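Ethylbenzene dehydrogenase alpha-subunit (Aromatoleum aromaticum, PDB 2IVF) is the alpha-subunit of a molybdenum enzyme of the molybdopterin oxidoreductase family, and binds two pterin-dinucleotide cofactors, a molybdenum atom and an iron/sulfur cluster. Local coordinates at residues A[189-194]-A[198-203]. Residues are numbered along the deposited sequence; the frame is centred on the assembly and turned at random.
Sequences DAPHVH and IAWGAG. With MD1 (phosphoric acid 4-(2-amino-4-oxo-3,4,5,6,-tetrahydro-pteridin-6-yl)-2-hydroxy-3,4-dimercapto-but-3-en-yl ester guanylate ester), chain N; ACT (acetate ion), chain E.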
loop_
_atom_site.group_PDB
_atom_site.type_symbol
_atom_site.label_atom_id
_atom_site.label_comp_id
_atom_site.label_asym_id
_atom_site.label_seq_id
_atom_site.Cartn_x
_atom_site.Cartn_y
_atom_site.Cartn_z
ATOM N N ASP A 189 22.958 11.411 4.264
ATOM C CA ASP A 189 21.830 12.307 4.026
ATOM C C ASP A 189 20.558 11.674 4.521
ATOM O O ASP A 189 20.016 10.816 3.853
ATOM C CB ASP A 189 21.753 12.560 2.541
ATOM C CG ASP A 189 20.705 13.595 2.168
ATOM O OD1 ASP A 189 19.994 14.093 3.082
ATOM O OD2 ASP A 189 20.608 13.901 0.957
ATOM N N ALA A 190 20.079 12.106 5.675
ATOM C CA ALA A 190 18.695 11.881 6.080
ATOM C C ALA A 190 18.291 10.398 5.923
ATOM O O ALA A 190 17.257 10.092 5.323
ATOM C CB ALA A 190 17.697 12.854 5.273
ATOM N N PRO A 191 19.073 9.460 6.515
ATOM C CA PRO A 191 18.641 8.067 6.353
ATOM C C PRO A 191 17.360 7.815 7.110
ATOM O O PRO A 191 17.203 8.310 8.247
ATOM C CB PRO A 191 19.786 7.261 7.010
ATOM C CG PRO A 191 20.355 8.188 7.980
ATOM C CD PRO A 191 20.256 9.555 7.365
ATOM N N HIS A 192 16.451 7.041 6.498
ATOM C CA HIS A 192 15.259 6.597 7.184
ATOM C C HIS A 192 15.537 5.272 7.882
ATOM O O HIS A 192 16.694 4.863 7.980
ATOM C CB HIS A 192 14.060 6.528 6.222
ATOM C CG HIS A 192 12.777 6.966 6.846
ATOM N ND1 HIS A 192 12.392 6.554 8.106
ATOM C CD2 HIS A 192 11.761 7.740 6.374
ATOM C CE1 HIS A 192 11.227 7.107 8.409
ATOM N NE2 HIS A 192 10.813 7.814 7.370
ATOM N N VAL A 193 14.516 4.624 8.421
ATOM C CA VAL A 193 14.693 3.463 9.254
ATOM C C VAL A 193 14.306 2.201 8.477
ATOM O O VAL A 193 14.248 1.114 9.048
ATOM C CB VAL A 193 13.917 3.619 10.593
ATOM C CG1 VAL A 193 14.283 2.510 11.612
ATOM C CG2 VAL A 193 14.204 5.004 11.173
ATOM N N HIS A 194 14.083 2.330 7.174
ATOM C CA HIS A 194 13.504 1.215 6.428
ATOM C C HIS A 194 14.385 -0.015 6.480
ATOM O O HIS A 194 13.891 -1.124 6.361
ATOM C CB HIS A 194 13.323 1.537 4.964
ATOM C CG HIS A 194 12.708 2.863 4.709
ATOM N ND1 HIS A 194 11.466 3.210 5.192
ATOM C CD2 HIS A 194 13.162 3.929 4.016
ATOM C CE1 HIS A 194 11.187 4.446 4.811
ATOM N NE2 HIS A 194 12.193 4.899 4.078
ATOM N N ILE A 198 18.530 -1.078 13.493
ATOM C CA ILE A 198 19.924 -1.373 13.706
ATOM C C ILE A 198 20.734 -0.737 12.582
ATOM O O ILE A 198 21.749 -0.143 12.826
ATOM C CB ILE A 198 20.179 -2.896 13.770
ATOM C CG1 ILE A 198 19.416 -3.566 14.936
ATOM C CG2 ILE A 198 21.684 -3.211 13.882
ATOM C CD1 ILE A 198 19.333 -5.090 14.836
ATOM N N ALA A 199 20.235 -0.816 11.356
ATOM C CA ALA A 199 20.868 -0.099 10.234
ATOM C C ALA A 199 20.863 1.418 10.450
ATOM O O ALA A 199 21.828 2.082 10.160
ATOM C CB ALA A 199 20.127 -0.444 8.953
ATOM N N TRP A 200 19.768 1.964 10.977
ATOM C CA TRP A 200 19.704 3.408 11.297
ATOM C C TRP A 200 20.742 3.747 12.386
ATOM O O TRP A 200 21.579 4.681 12.241
ATOM C CB TRP A 200 18.276 3.847 11.717
ATOM C CG TRP A 200 18.223 5.335 11.757
ATOM C CD1 TRP A 200 17.873 6.176 10.744
ATOM C CD2 TRP A 200 18.691 6.168 12.820
ATOM N NE1 TRP A 200 18.016 7.480 11.140
ATOM C CE2 TRP A 200 18.516 7.502 12.409
ATOM C CE3 TRP A 200 19.137 5.913 14.114
ATOM C CZ2 TRP A 200 18.830 8.586 13.220
ATOM C CZ3 TRP A 200 19.515 7.029 14.924
ATOM C CH2 TRP A 200 19.332 8.329 14.457
ATOM N N GLY A 201 20.685 2.988 13.475
ATOM C CA GLY A 201 21.729 3.033 14.491
ATOM C C GLY A 201 23.126 2.977 13.934
ATOM O O GLY A 201 23.961 3.801 14.267
ATOM N N ALA A 202 23.397 2.009 13.066
ATOM C CA ALA A 202 24.734 1.899 12.444
ATOM C C ALA A 202 25.161 3.190 11.725
ATOM O O ALA A 202 26.241 3.726 11.970
ATOM C CB ALA A 202 24.726 0.740 11.475
ATOM N N GLY A 203 24.288 3.703 10.860
ATOM C CA GLY A 203 24.606 4.869 10.024
ATOM C C GLY A 203 24.823 6.097 10.887
ATOM O O GLY A 203 25.765 6.864 10.691
HETATM P PB MD1 N . 12.869 7.427 1.233
HETATM O O3B MD1 N . 12.165 6.195 0.535
HETATM O O1B MD1 N . 13.195 7.013 2.622
HETATM O O2B MD1 N . 13.847 8.104 0.351
HETATM O O3A MD1 N . 11.660 8.449 1.332
HETATM C C10 MD1 N . 10.769 8.501 2.468
HETATM C C11 MD1 N . 9.688 9.480 2.042
HETATM O O11 MD1 N . 8.834 8.686 1.148
HETATM C C12 MD1 N . 8.868 9.905 3.230
HETATM S S12 MD1 N . 8.900 9.040 4.706
HETATM C C13 MD1 N . 8.004 10.968 3.155
HETATM S S13 MD1 N . 7.032 11.436 4.452
HETATM C C14 MD1 N . 7.876 11.808 1.941
HETATM N N15 MD1 N . 6.611 11.881 1.294
HETATM C C16 MD1 N . 6.458 12.535 0.098
HETATM C C15 MD1 N . 5.174 12.662 -0.397
HETATM O O14 MD1 N . 4.178 12.206 0.228
HETATM N N17 MD1 N . 5.090 13.243 -1.620
HETATM C C17 MD1 N . 6.214 13.741 -2.281
HETATM N N16 MD1 N . 6.008 14.313 -3.458
HETATM N N18 MD1 N . 7.442 13.641 -1.745
HETATM C C20 MD1 N . 7.567 13.056 -0.573
HETATM N N8 MD1 N . 8.798 12.998 -0.002
HETATM C C7 MD1 N . 9.103 12.326 1.232
HETATM P PA MD1 N . 12.603 5.206 -0.657
HETATM O O1A MD1 N . 11.807 3.961 -0.436
HETATM O O2A MD1 N . 12.399 5.922 -1.937
HETATM O "O5'" MD1 N . 14.145 4.922 -0.465
HETATM C "C5'" MD1 N . 14.500 4.094 0.637
HETATM C "C4'" MD1 N . 15.402 3.023 0.180
HETATM O "O4'" MD1 N . 15.537 2.188 1.324
HETATM C "C1'" MD1 N . 15.770 0.886 0.786
HETATM N N9 MD1 N . 15.539 -0.212 1.734
HETATM C C4 MD1 N . 16.521 -0.888 2.312
HETATM N N3 MD1 N . 17.862 -0.728 2.201
HETATM C C2 MD1 N . 18.689 -1.516 2.889
HETATM N N2 MD1 N . 20.036 -1.353 2.796
HETATM N N1 MD1 N . 18.141 -2.538 3.638
HETATM C C6 MD1 N . 16.793 -2.757 3.793
HETATM O O6 MD1 N . 16.409 -3.655 4.543
HETATM C C5 MD1 N . 15.933 -1.887 3.105
HETATM N N7 MD1 N . 14.615 -1.783 2.973
HETATM C C8 MD1 N . 14.391 -0.757 2.148
HETATM C "C2'" MD1 N . 14.788 0.767 -0.376
HETATM O "O2'" MD1 N . 15.187 -0.201 -1.377
HETATM C "C3'" MD1 N . 14.695 2.205 -0.908
HETATM O "O3'" MD1 N . 15.391 2.364 -2.173
HETATM C C ACT E . 7.985 8.838 8.803
HETATM O O ACT E . 8.410 8.946 7.663
HETATM O OXT ACT E . 6.721 8.848 8.851
HETATM C CH3 ACT E . 8.906 8.739 9.969
#
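W200 reaches from helix 197-210 to the loop 189-194 with the pyrrole edge of its indole leading. CB lies at the fringe, 4.2 Å from H192 O. CG, anti to the backbone N (chi1 -169°) and thereby carried out toward the loop, has V193 CG2 obliquely beside it. CD1 meets H192 O at 3.3 Å in the plane of the ring, with P191 O also at the edge. V193 CG2 lies 3.9 Å from W200 CD1. Farther along this edge, W200 NE1 gives a weak, bent hydrogen bond (127°) to P191 O, and P191 CG packs close by. The loop follows strand 186-188, an outermost strand of a mixed sheet in the part of the chain that belongs to the molybdopterin oxidoreductase family, and leads within a few residues into helix 197-210, so the indole folds back on the chain just before it. H192 and H194, whose CB atoms are directed away from the helix, belong to the MD1 pocket. V193 N donates to H192 ND1 nearly in the imidazole plane, which helps to hold the ring's rotation. H192 NE2 donates to O of an acetate ion, probably from the crystallisation liquor, at 2.7 Å; the H192 side chain lies about 4 Å from the molybdenum atom. H194 CE1 sits over one face of the H192 ring, toward its rim. H194 NE2 donates in its ring plane to the MD1 phosphate atom O1B at 2.8 Å, while ND1 is hydrogen-bonded to I85 N.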